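Local coordinates for FAD-dependent pyridine nucleotide-disulphide oxidoreductase (Desulfovibrio vulgaris, PDB 3IWA), which probably catalyses FAD-dependent redox chemistry with NAD(P)H as a pyridine nucleotide-disulphide oxidoreductase, at residues K161-G166 with R243-D248; V189-Q194 with G222-R227; H152-G157 with D180-D185; M174-A179 with K343-S348. One frame throughout, in Å; residues are numbered along the deposited sequence.

Interactions 1 to 3 bind together one layered unit, the probable NAD(P)H-binding Rossmann-type domain, and interaction 4 ties that unit to the dimerisation domain. Strand 161-165 is common ground: Ile164 O meets Val189 N of interaction 2, centred about 12 Å from interaction 1, and Ala162 N meets Asp185 O of interaction 3, centred about 15 Å away. From 243-248 a second link, the salt bridge Arg243 NE to Glu223 OE2 at 2.7 Å, joins interactions 1 and 2. Interactions 3 and 4, about 13 Å apart between centres, share helix 169-182. The glycine-rich turn that probably receives the dinucleotide begins at Gly166 in interaction 1, and Glu190 of interaction 2 is hydrogen-bonded to it through Gly167 N. A calcium ion lies about 10 Å from the side chain of Asp246.

Interaction 1 (K161-G166 with R243-D248); sequences KAVIVG and RTLDAD
Lys161 and Asp248 clasp each other where two sheets of a Rossmann-type domain meet: strand 161-165 belongs to a five-stranded parallel sheet, and 244-246 is the edge strand of an antiparallel three-stranded sheet laid over it. The axes of the two strands approach to 7.8 Å at 129°, so they pack as layers and not as sheet partners. The clasp rests on a carboxylate. In Asp248, chi1 of 46° sets CG between the backbone N and the carbonyl carbon, the crowded position, and from there OD2 lies 2.7 Å from Lys161 N. That N-H arrives on the syn side, 24° out of the carboxylate plane, while OD1 receives the N-H of Ser160; one acid thus takes two successive amides at the start of the strand. A weak return bond runs from Asp248 N to Lys161 O, and the CA of Ala247 contacts the same carbonyl.

Val163 supplies the apolar half. Its CG2, anti to the carbonyl carbon, is the branch turned to the other layer: it touches Ala247 CB at 3.6 Å and Leu245 CB at 4.1 Å, the valine and leucine side chains crossing at about a right angle. Val238 and Val189 carry this buried patch onward between the sheets. Nearer solvent, the Lys161 chain bends at chi2 and passes obliquely over Asp246, its CD 3.5 Å from Asp246 O. The charges approach without forming a salt bridge: Lys161 NZ stops 4.2 Å from Asp246 OD2, while Lys161 CB lies 3.3 Å from Asp246 O.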
loop_
_atom_site.group_PDB
_atom_site.type_symbol
_atom_site.label_atom_id
_atom_site.label_comp_id
_atom_site.label_asym_id
_atom_site.label_seq_id
_atom_site.Cartn_x
_atom_site.Cartn_y
_atom_site.Cartn_z
ATOM N N LYS A 161 -0.833 36.502 17.596
ATOM C CA LYS A 161 0.251 35.548 17.794
ATOM C C LYS A 161 -0.190 34.241 18.447
ATOM O O LYS A 161 -0.857 34.237 19.490
ATOM C CB LYS A 161 1.388 36.199 18.569
ATOM C CG LYS A 161 2.062 37.357 17.809
ATOM C CD LYS A 161 3.547 37.499 18.129
ATOM C CE LYS A 161 4.214 38.522 17.210
ATOM N NZ LYS A 161 4.541 39.792 17.905
ATOM N N ALA A 162 0.195 33.138 17.797
ATOM C CA ALA A 162 -0.037 31.783 18.287
ATOM C C ALA A 162 1.290 31.105 18.617
ATOM O O ALA A 162 2.200 31.096 17.797
ATOM C CB ALA A 162 -0.802 30.958 17.270
ATOM N N VAL A 163 1.382 30.547 19.822
ATOM C CA VAL A 163 2.467 29.643 20.144
ATOM C C VAL A 163 1.927 28.211 20.337
ATOM O O VAL A 163 0.993 27.996 21.103
ATOM C CB VAL A 163 3.214 30.111 21.400
ATOM C CG1 VAL A 163 4.146 28.978 21.932
ATOM C CG2 VAL A 163 3.958 31.426 21.064
ATOM N N ILE A 164 2.501 27.249 19.618
ATOM C CA ILE A 164 2.092 25.852 19.732
ATOM C C ILE A 164 3.107 25.151 20.605
ATOM O O ILE A 164 4.278 25.122 20.293
ATOM C CB ILE A 164 1.974 25.161 18.330
ATOM C CG1 ILE A 164 0.702 25.617 17.586
ATOM C CG2 ILE A 164 1.887 23.651 18.481
ATOM C CD1 ILE A 164 0.905 26.379 16.353
ATOM N N VAL A 165 2.652 24.613 21.724
ATOM C CA VAL A 165 3.488 23.850 22.636
ATOM C C VAL A 165 3.361 22.355 22.305
ATOM O O VAL A 165 2.340 21.710 22.648
ATOM C CB VAL A 165 3.088 24.066 24.110
ATOM C CG1 VAL A 165 4.063 23.261 25.037
ATOM C CG2 VAL A 165 3.054 25.579 24.458
ATOM N N GLY A 166 4.394 21.835 21.635
ATOM C CA GLY A 166 4.412 20.485 21.097
ATOM C C GLY A 166 4.507 20.447 19.574
ATOM O O GLY A 166 3.673 21.018 18.897
ATOM N N ARG A 243 13.865 32.146 25.945
ATOM C CA ARG A 243 13.328 33.394 25.416
ATOM C C ARG A 243 11.946 33.717 25.960
ATOM O O ARG A 243 11.355 32.935 26.713
ATOM C CB ARG A 243 13.308 33.378 23.875
ATOM C CG ARG A 243 12.101 32.645 23.230
ATOM C CD ARG A 243 12.422 32.038 21.844
ATOM N NE ARG A 243 13.443 30.988 21.948
ATOM C CZ ARG A 243 14.606 30.955 21.286
ATOM N NH1 ARG A 243 15.437 29.947 21.480
ATOM N NH2 ARG A 243 14.945 31.894 20.414
ATOM N N THR A 244 11.457 34.886 25.558
ATOM C CA THR A 244 10.092 35.327 25.819
ATOM C C THR A 244 9.382 35.489 24.470
ATOM O O THR A 244 9.907 36.145 23.568
ATOM C CB THR A 244 10.057 36.672 26.597
ATOM O OG1 THR A 244 10.594 36.473 27.911
ATOM C CG2 THR A 244 8.613 37.224 26.715
ATOM N N LEU A 245 8.208 34.860 24.333
ATOM C CA LEU A 245 7.409 34.941 23.108
ATOM C C LEU A 245 6.083 35.580 23.452
ATOM O O LEU A 245 5.446 35.232 24.444
ATOM C CB LEU A 245 7.146 33.544 22.527
ATOM C CG LEU A 245 8.348 32.700 22.093
ATOM C CD1 LEU A 245 8.012 31.230 22.094
ATOM C CD2 LEU A 245 8.861 33.144 20.727
ATOM N N ASP A 246 5.667 36.525 22.636
ATOM C CA ASP A 246 4.314 37.056 22.755
ATOM C C ASP A 246 3.326 36.046 22.146
ATOM O O ASP A 246 3.530 35.580 21.021
ATOM C CB ASP A 246 4.177 38.414 22.030
ATOM C CG ASP A 246 4.994 39.544 22.681
ATOM O OD1 ASP A 246 4.883 39.771 23.906
ATOM O OD2 ASP A 246 5.709 40.239 21.931
ATOM N N ALA A 247 2.267 35.735 22.882
ATOM C CA ALA A 247 1.183 34.918 22.366
ATOM C C ALA A 247 -0.140 35.322 22.977
ATOM O O ALA A 247 -0.266 35.335 24.184
ATOM C CB ALA A 247 1.430 33.445 22.662
ATOM N N ASP A 248 -1.131 35.614 22.136
ATOM C CA ASP A 248 -2.510 35.741 22.598
ATOM C C ASP A 248 -3.283 34.426 22.444
ATOM O O ASP A 248 -4.400 34.296 22.918
ATOM C CB ASP A 248 -3.247 36.914 21.909
ATOM C CG ASP A 248 -3.029 36.959 20.398
ATOM O OD1 ASP A 248 -3.965 36.667 19.618
ATOM O OD2 ASP A 248 -1.926 37.312 19.975
#

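Interaction 2 (V189-Q194 with G222-R227); sequences VELADQ and GEKVVR
Gly222 and Glu223 offer successive backbone N-H groups that diverge to the carbonyls of Ala192 and Glu190, two residues apart in the facing loop, although both nitrogens lie 3.1 Å from Glu190 O. Glu223 N alone bonds to that oxygen, nearly straight and tilted 30° from the carbonyl plane. Gly222 N turns past it to Ala192 O, 3.0 Å away, and stands well above the plane of that carbonyl. The positive phi of Gly222 suits this turn, and two CA-H...O contacts complete the seam: Gly222 CA to Leu191 O at 3.2 Å and Leu191 CA to Glu223 O at 3.4 Å.

The side chains bracket this backbone grip. Val189 sets CG1 anti to its backbone N (chi1 174°), where it meets Glu223 O at 3.6 Å and packs obliquely against CB and CG of the same glutamate. The carboxylate of Glu223 has other business: OE2 is held by Thr240 OG1 and by a salt bridge to Arg243 NE. Toward solvent, Leu191 and Lys224 lie side by side and point the same way, CD1 of the leucine against CB of the lysine at 3.9 Å.

Glu190 folds back on its own loop. OE2 accepts Ala192 N at 2.8 Å through its anti lone pair, while OE1 takes Gly167 N, so both carboxylate oxygens fix the acid beside the glycine-rich turn. An acidic residue just after the second strand of a beta-alpha-beta unit, here 161-165, 169-182 and 185-189, next to a GxGxxG-like turn, is familiar from the dinucleotide-binding Rossmann fold, which this arrangement probably represents.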
loop_
_atom_site.group_PDB
_atom_site.type_symbol
_atom_site.label_atom_id
_atom_site.label_comp_id
_atom_site.label_asym_id
_atom_site.label_seq_id
_atom_site.Cartn_x
_atom_site.Cartn_y
_atom_site.Cartn_z
ATOM N N VAL A 189 7.065 25.326 19.710
ATOM C CA VAL A 189 8.072 25.107 20.725
ATOM C C VAL A 189 8.011 23.648 21.191
ATOM O O VAL A 189 7.011 23.192 21.690
ATOM C CB VAL A 189 7.870 26.075 21.950
ATOM C CG1 VAL A 189 8.863 25.739 23.087
ATOM C CG2 VAL A 189 7.981 27.554 21.500
ATOM N N GLU A 190 9.125 22.945 21.043
ATOM C CA GLU A 190 9.214 21.526 21.318
ATOM C C GLU A 190 10.369 21.257 22.292
ATOM O O GLU A 190 11.499 21.679 22.094
ATOM C CB GLU A 190 9.384 20.769 19.999
ATOM C CG GLU A 190 9.746 19.285 20.117
ATOM C CD GLU A 190 8.729 18.470 20.857
ATOM O OE1 GLU A 190 7.560 18.500 20.439
ATOM O OE2 GLU A 190 9.089 17.795 21.849
ATOM N N LEU A 191 10.046 20.523 23.328
ATOM C CA LEU A 191 10.984 20.102 24.328
ATOM C C LEU A 191 12.060 19.133 23.770
ATOM O O LEU A 191 13.249 19.313 24.019
ATOM C CB LEU A 191 10.191 19.492 25.477
ATOM C CG LEU A 191 10.960 18.920 26.667
ATOM C CD1 LEU A 191 11.563 20.044 27.497
ATOM C CD2 LEU A 191 10.020 18.027 27.513
ATOM N N ALA A 192 11.651 18.131 23.000
ATOM C CA ALA A 192 12.603 17.164 22.423
ATOM C C ALA A 192 13.517 17.867 21.420
ATOM O O ALA A 192 13.176 18.929 20.881
ATOM C CB ALA A 192 11.859 15.992 21.768
ATOM N N ASP A 193 14.674 17.277 21.148
ATOM C CA ASP A 193 15.627 17.878 20.198
ATOM C C ASP A 193 15.182 17.817 18.735
ATOM O O ASP A 193 15.963 18.150 17.837
ATOM C CB ASP A 193 17.005 17.228 20.336
ATOM C CG ASP A 193 17.023 15.743 19.898
ATOM O OD1 ASP A 193 16.070 15.280 19.222
ATOM O OD2 ASP A 193 18.015 15.030 20.228
ATOM N N GLN A 194 13.964 17.343 18.491
ATOM C CA GLN A 194 13.431 17.320 17.156
ATOM C C GLN A 194 11.921 17.480 17.217
ATOM O O GLN A 194 11.314 17.126 18.208
ATOM C CB GLN A 194 13.796 15.990 16.466
ATOM C CG GLN A 194 13.303 14.733 17.204
ATOM C CD GLN A 194 13.332 13.473 16.345
ATOM O OE1 GLN A 194 14.290 12.713 16.391
ATOM N NE2 GLN A 194 12.293 13.277 15.524
ATOM N N GLY A 222 14.562 21.519 21.641
ATOM C CA GLY A 222 15.315 21.534 22.864
ATOM C C GLY A 222 14.969 22.716 23.763
ATOM O O GLY A 222 15.846 23.251 24.438
ATOM N N GLU A 223 13.683 23.086 23.807
ATOM C CA GLU A 223 13.235 24.293 24.494
ATOM C C GLU A 223 12.018 24.039 25.369
ATOM O O GLU A 223 11.017 23.483 24.918
ATOM C CB GLU A 223 12.943 25.368 23.467
ATOM C CG GLU A 223 12.743 26.743 24.093
ATOM C CD GLU A 223 13.043 27.886 23.171
ATOM O OE1 GLU A 223 13.860 27.745 22.244
ATOM O OE2 GLU A 223 12.476 28.967 23.418
ATOM N N LYS A 224 12.127 24.447 26.636
ATOM C CA LYS A 224 11.155 24.112 27.676
ATOM C C LYS A 224 10.297 25.317 28.041
ATOM O O LYS A 224 10.806 26.434 28.117
ATOM C CB LYS A 224 11.868 23.606 28.945
ATOM C CG LYS A 224 10.910 23.313 30.119
ATOM C CD LYS A 224 11.601 22.712 31.366
ATOM C CE LYS A 224 10.641 21.796 32.165
ATOM N NZ LYS A 224 11.307 20.892 33.183
ATOM N N VAL A 225 9.012 25.075 28.307
ATOM C CA VAL A 225 8.103 26.128 28.726
ATOM C C VAL A 225 8.285 26.276 30.239
ATOM O O VAL A 225 8.153 25.307 30.998
ATOM C CB VAL A 225 6.602 25.838 28.366
ATOM C CG1 VAL A 225 5.699 26.841 29.050
ATOM C CG2 VAL A 225 6.363 25.872 26.878
ATOM N N VAL A 226 8.596 27.498 30.658
ATOM C CA VAL A 226 8.853 27.798 32.067
ATOM C C VAL A 226 7.650 28.419 32.770
ATOM O O VAL A 226 7.370 28.083 33.923
ATOM C CB VAL A 226 10.117 28.673 32.226
ATOM C CG1 VAL A 226 10.041 29.509 33.478
ATOM C CG2 VAL A 226 11.372 27.769 32.262
ATOM N N ARG A 227 6.953 29.321 32.092
ATOM C CA ARG A 227 5.684 29.814 32.575
ATOM C C ARG A 227 4.952 30.591 31.459
ATOM O O ARG A 227 5.560 31.001 30.472
ATOM C CB ARG A 227 5.876 30.694 33.825
ATOM C CG ARG A 227 6.416 32.084 33.527
ATOM C CD ARG A 227 6.476 33.024 34.764
ATOM N NE ARG A 227 7.428 34.070 34.418
ATOM C CZ ARG A 227 8.745 33.906 34.432
ATOM N NH1 ARG A 227 9.282 32.781 34.856
ATOM N NH2 ARG A 227 9.529 34.890 34.044
#

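Interaction 3 (H152-G157 with D180-D185); sequences HAISAG and DMWGID
Ile154 and Trp182 form the close-packed half of this contact. The CG2 branch of Ile154, anti to its backbone N, lies over the five-membered ring of the indole, 4.1 Å from the centroid and 12° off the normal, a clear CH-pi contact. Ser155 CA takes a matching place over the six-membered ring on the same face, 4.2 Å from that centroid. Met181 CB lies over the opposite face, toward the rim. The same CG2 of Ile154 also reaches CD1 of the buried Ile184 at 4.2 Å, extending the apolar patch inward. Trp182 CZ2 lies 3.3 Å from Ile154 O, and NE1 bonds to Gln151 O, which fixes the ring's rotation.

The exposed flank is sparser. His152 and Met181 cross at about a right angle, with a single meeting: the methyl CE, offset toward the rim over one imidazole face, at 4.1 Å from CE1. The polar end of His152 is held by its own helix, ND1 bonding to Glu148 O.

No hydrogen bond joins the two segments. The contact fastens the ends of helices 144-153 and 169-182 together beside the parallel sheet of the Rossmann-type domain, with Leu178 behind Ile154 and Ile184, and Ala162 of strand 161-165 against Ile184.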
loop_
_atom_site.group_PDB
_atom_site.type_symbol
_atom_site.label_atom_id
_atom_site.label_comp_id
_atom_site.label_asym_id
_atom_site.label_seq_id
_atom_site.Cartn_x
_atom_site.Cartn_y
_atom_site.Cartn_z
ATOM N N HIS A 152 -11.897 26.489 13.010
ATOM C CA HIS A 152 -13.125 27.114 12.481
ATOM C C HIS A 152 -13.827 28.037 13.492
ATOM O O HIS A 152 -14.804 28.697 13.141
ATOM C CB HIS A 152 -14.095 26.047 11.907
ATOM C CG HIS A 152 -13.581 25.372 10.663
ATOM N ND1 HIS A 152 -12.482 24.536 10.670
ATOM C CD2 HIS A 152 -14.001 25.420 9.373
ATOM C CE1 HIS A 152 -12.249 24.093 9.444
ATOM N NE2 HIS A 152 -13.155 24.616 8.636
ATOM N N ALA A 153 -13.327 28.110 14.724
ATOM C CA ALA A 153 -13.866 29.062 15.729
ATOM C C ALA A 153 -13.144 30.414 15.674
ATOM O O ALA A 153 -13.648 31.431 16.165
ATOM C CB ALA A 153 -13.779 28.470 17.137
ATOM N N ILE A 154 -11.942 30.396 15.100
ATOM C CA ILE A 154 -11.184 31.615 14.802
ATOM C C ILE A 154 -11.710 32.223 13.490
ATOM O O ILE A 154 -12.185 31.506 12.584
ATOM C CB ILE A 154 -9.655 31.330 14.664
ATOM C CG1 ILE A 154 -9.076 30.848 15.998
ATOM C CG2 ILE A 154 -8.893 32.564 14.139
ATOM C CD1 ILE A 154 -7.873 29.967 15.843
ATOM N N SER A 155 -11.621 33.544 13.413
ATOM C CA SER A 155 -11.958 34.296 12.204
ATOM C C SER A 155 -10.957 35.440 12.036
ATOM O O SER A 155 -10.140 35.712 12.934
ATOM C CB SER A 155 -13.407 34.821 12.260
ATOM O OG SER A 155 -13.624 35.691 13.362
ATOM N N ALA A 156 -11.032 36.080 10.871
ATOM C CA ALA A 156 -10.101 37.133 10.451
ATOM C C ALA A 156 -9.878 38.181 11.550
ATOM O O ALA A 156 -10.840 38.695 12.126
ATOM C CB ALA A 156 -10.629 37.805 9.139
ATOM N N GLY A 157 -8.612 38.454 11.858
ATOM C CA GLY A 157 -8.236 39.548 12.747
ATOM C C GLY A 157 -8.394 39.288 14.236
ATOM O O GLY A 157 -8.184 40.199 15.038
ATOM N N ASP A 180 -1.735 29.183 7.506
ATOM C CA ASP A 180 -2.216 29.106 6.116
ATOM C C ASP A 180 -3.660 29.560 5.896
ATOM O O ASP A 180 -3.953 30.196 4.896
ATOM C CB ASP A 180 -2.038 27.681 5.576
ATOM C CG ASP A 180 -1.451 27.656 4.188
ATOM O OD1 ASP A 180 -0.549 28.479 3.905
ATOM O OD2 ASP A 180 -1.887 26.812 3.382
ATOM N N MET A 181 -4.569 29.197 6.798
ATOM C CA MET A 181 -5.965 29.620 6.680
ATOM C C MET A 181 -6.089 31.063 7.101
ATOM O O MET A 181 -6.898 31.794 6.548
ATOM C CB MET A 181 -6.915 28.822 7.592
ATOM C CG MET A 181 -7.178 27.347 7.237
ATOM S SD MET A 181 -7.799 26.432 8.703
ATOM C CE MET A 181 -9.451 27.085 8.937
ATOM N N TRP A 182 -5.323 31.472 8.106
ATOM C CA TRP A 182 -5.585 32.750 8.739
ATOM C C TRP A 182 -4.430 33.731 8.781
ATOM O O TRP A 182 -4.611 34.836 9.295
ATOM C CB TRP A 182 -6.061 32.521 10.164
ATOM C CG TRP A 182 -7.294 31.722 10.270
ATOM C CD1 TRP A 182 -7.445 30.547 10.942
ATOM C CD2 TRP A 182 -8.568 32.030 9.698
ATOM N NE1 TRP A 182 -8.740 30.103 10.830
ATOM C CE2 TRP A 182 -9.450 30.993 10.070
ATOM C CE3 TRP A 182 -9.050 33.078 8.905
ATOM C CZ2 TRP A 182 -10.783 30.970 9.674
ATOM C CZ3 TRP A 182 -10.378 33.061 8.521
ATOM C CH2 TRP A 182 -11.230 32.013 8.904
ATOM N N GLY A 183 -3.260 33.361 8.256
ATOM C CA GLY A 183 -2.085 34.254 8.332
ATOM C C GLY A 183 -1.615 34.649 9.745
ATOM O O GLY A 183 -1.014 35.710 9.959
ATOM N N ILE A 184 -1.872 33.776 10.707
ATOM C CA ILE A 184 -1.472 33.993 12.083
ATOM C C ILE A 184 0.022 33.747 12.202
ATOM O O ILE A 184 0.534 32.750 11.699
ATOM C CB ILE A 184 -2.258 33.047 13.023
ATOM C CG1 ILE A 184 -3.753 33.402 12.996
ATOM C CG2 ILE A 184 -1.741 33.151 14.418
ATOM C CD1 ILE A 184 -4.676 32.361 13.652
ATOM N N ASP A 185 0.715 34.668 12.858
ATOM C CA ASP A 185 2.116 34.481 13.266
ATOM C C ASP A 185 2.268 33.310 14.247
ATOM O O ASP A 185 1.774 33.350 15.379
ATOM C CB ASP A 185 2.647 35.773 13.894
ATOM C CG ASP A 185 4.171 35.750 14.118
ATOM O OD1 ASP A 185 4.749 34.684 14.446
ATOM O OD2 ASP A 185 4.785 36.817 13.976
#

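Interaction 4 (M174-A179 with K343-S348); sequences MAVSLA and KLFEGS
Val176 is the bump on helix 169-182, and the hollow that receives it is made by Leu344 and Phe345 at the tip of a hairpin loop. Valine and phenylalanine reach toward each other tip to tip. CG1, anti to the valine's backbone N (chi1 169°), sits above the centre of the Phe345 ring, 4.3 Å from its plane; CG2 leans to the rim, 3.8 Å from Phe345 CE2, and also fits against Leu344 CD2 at 4.0 Å. Leu344 meets the valine at about a right angle and closes another side of the hollow. One helical turn on, Ala179 presents CB to the ring edge, nearly in its plane, 4.0 Å from Phe345 CZ. The ring thus has Val176 over one face and Ala179 at its edge.

The loop keeps its shape by polar bonds: Lys343 NZ curls back to Leu344 O at 2.6 Å, Leu344 N bonds to Gly347 O, and Asp211 of helix 202-214 accepts the amides of Phe345, Glu346 and Gly347. Leu212 of that helix flanks both Val176 and Leu344. The whole is an interdomain seam, in which a hairpin tip of the antiparallel sheet of the dimerisation domain rests on two helices of the Rossmann-type domain.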
loop_
_atom_site.group_PDB
_atom_site.type_symbol
_atom_site.label_atom_id
_atom_site.label_comp_id
_atom_site.label_asym_id
_atom_site.label_seq_id
_atom_site.Cartn_x
_atom_site.Cartn_y
_atom_site.Cartn_z
ATOM N N MET A 174 -1.796 22.034 13.397
ATOM C CA MET A 174 -2.308 23.323 13.863
ATOM C C MET A 174 -1.387 24.447 13.365
ATOM O O MET A 174 -1.873 25.475 12.916
ATOM C CB MET A 174 -2.434 23.381 15.394
ATOM C CG MET A 174 -3.628 22.626 15.993
ATOM S SD MET A 174 -5.238 23.407 15.791
ATOM C CE MET A 174 -4.797 25.080 15.361
ATOM N N ALA A 175 -0.073 24.243 13.435
ATOM C CA ALA A 175 0.873 25.277 12.957
ATOM C C ALA A 175 0.507 25.719 11.549
ATOM O O ALA A 175 0.379 26.908 11.258
ATOM C CB ALA A 175 2.309 24.762 12.973
ATOM N N VAL A 176 0.357 24.710 10.691
ATOM C CA VAL A 176 0.084 24.880 9.273
ATOM C C VAL A 176 -1.279 25.546 9.060
ATOM O O VAL A 176 -1.370 26.512 8.346
ATOM C CB VAL A 176 0.140 23.513 8.550
ATOM C CG1 VAL A 176 -0.403 23.617 7.123
ATOM C CG2 VAL A 176 1.570 22.966 8.553
ATOM N N SER A 177 -2.318 25.057 9.719
ATOM C CA SER A 177 -3.647 25.638 9.585
ATOM C C SER A 177 -3.713 27.099 9.978
ATOM O O SER A 177 -4.310 27.902 9.265
ATOM C CB SER A 177 -4.645 24.902 10.456
ATOM O OG SER A 177 -4.954 23.644 9.897
ATOM N N LEU A 178 -3.146 27.423 11.134
ATOM C CA LEU A 178 -3.190 28.788 11.634
ATOM C C LEU A 178 -2.442 29.710 10.681
ATOM O O LEU A 178 -2.963 30.756 10.322
ATOM C CB LEU A 178 -2.642 28.907 13.066
ATOM C CG LEU A 178 -3.366 28.107 14.165
ATOM C CD1 LEU A 178 -2.732 28.295 15.536
ATOM C CD2 LEU A 178 -4.836 28.476 14.221
ATOM N N ALA A 179 -1.242 29.331 10.254
ATOM C CA ALA A 179 -0.480 30.195 9.345
ATOM C C ALA A 179 -1.123 30.271 7.960
ATOM O O ALA A 179 -1.104 31.317 7.323
ATOM C CB ALA A 179 0.971 29.746 9.243
ATOM N N LYS A 343 0.142 16.395 6.230
ATOM C CA LYS A 343 0.349 17.280 5.107
ATOM C C LYS A 343 0.832 18.632 5.650
ATOM O O LYS A 343 0.217 19.205 6.562
ATOM C CB LYS A 343 -0.944 17.407 4.305
ATOM C CG LYS A 343 -0.947 18.507 3.227
ATOM C CD LYS A 343 -0.589 18.007 1.823
ATOM C CE LYS A 343 -0.268 19.186 0.870
ATOM N NZ LYS A 343 0.904 20.017 1.328
ATOM N N LEU A 344 1.965 19.092 5.114
ATOM C CA LEU A 344 2.588 20.363 5.511
ATOM C C LEU A 344 2.383 21.373 4.369
ATOM O O LEU A 344 1.477 21.218 3.563
ATOM C CB LEU A 344 4.074 20.178 5.910
ATOM C CG LEU A 344 4.378 19.151 7.007
ATOM C CD1 LEU A 344 5.855 18.959 7.177
ATOM C CD2 LEU A 344 3.757 19.573 8.301
ATOM N N PHE A 345 3.179 22.424 4.293
ATOM C CA PHE A 345 2.900 23.465 3.302
ATOM C C PHE A 345 3.075 22.923 1.899
ATOM O O PHE A 345 2.155 22.968 1.103
ATOM C CB PHE A 345 3.754 24.694 3.552
ATOM C CG PHE A 345 3.336 25.444 4.772
ATOM C CD1 PHE A 345 2.325 26.381 4.703
ATOM C CD2 PHE A 345 3.914 25.170 5.996
ATOM C CE1 PHE A 345 1.908 27.074 5.844
ATOM C CE2 PHE A 345 3.521 25.844 7.144
ATOM C CZ PHE A 345 2.514 26.808 7.072
ATOM N N GLU A 346 4.245 22.371 1.620
ATOM C CA GLU A 346 4.547 21.807 0.297
ATOM C C GLU A 346 4.785 20.288 0.349
ATOM O O GLU A 346 4.337 19.562 -0.527
ATOM C CB GLU A 346 5.755 22.525 -0.318
ATOM C CG GLU A 346 5.548 24.041 -0.509
ATOM C CD GLU A 346 6.820 24.832 -0.232
ATOM O OE1 GLU A 346 7.891 24.416 -0.746
ATOM O OE2 GLU A 346 6.757 25.854 0.495
ATOM N N GLY A 347 5.460 19.794 1.371
ATOM C CA GLY A 347 5.674 18.354 1.472
ATOM C C GLY A 347 4.618 17.658 2.298
ATOM O O GLY A 347 3.796 18.298 2.938
ATOM N N SER A 348 4.666 16.331 2.256
ATOM C CA SER A 348 3.886 15.453 3.091
ATOM C C SER A 348 4.834 14.493 3.732
ATOM O O SER A 348 5.811 14.126 3.130
ATOM C CB SER A 348 2.909 14.663 2.257
ATOM O OG SER A 348 1.854 15.505 1.844
#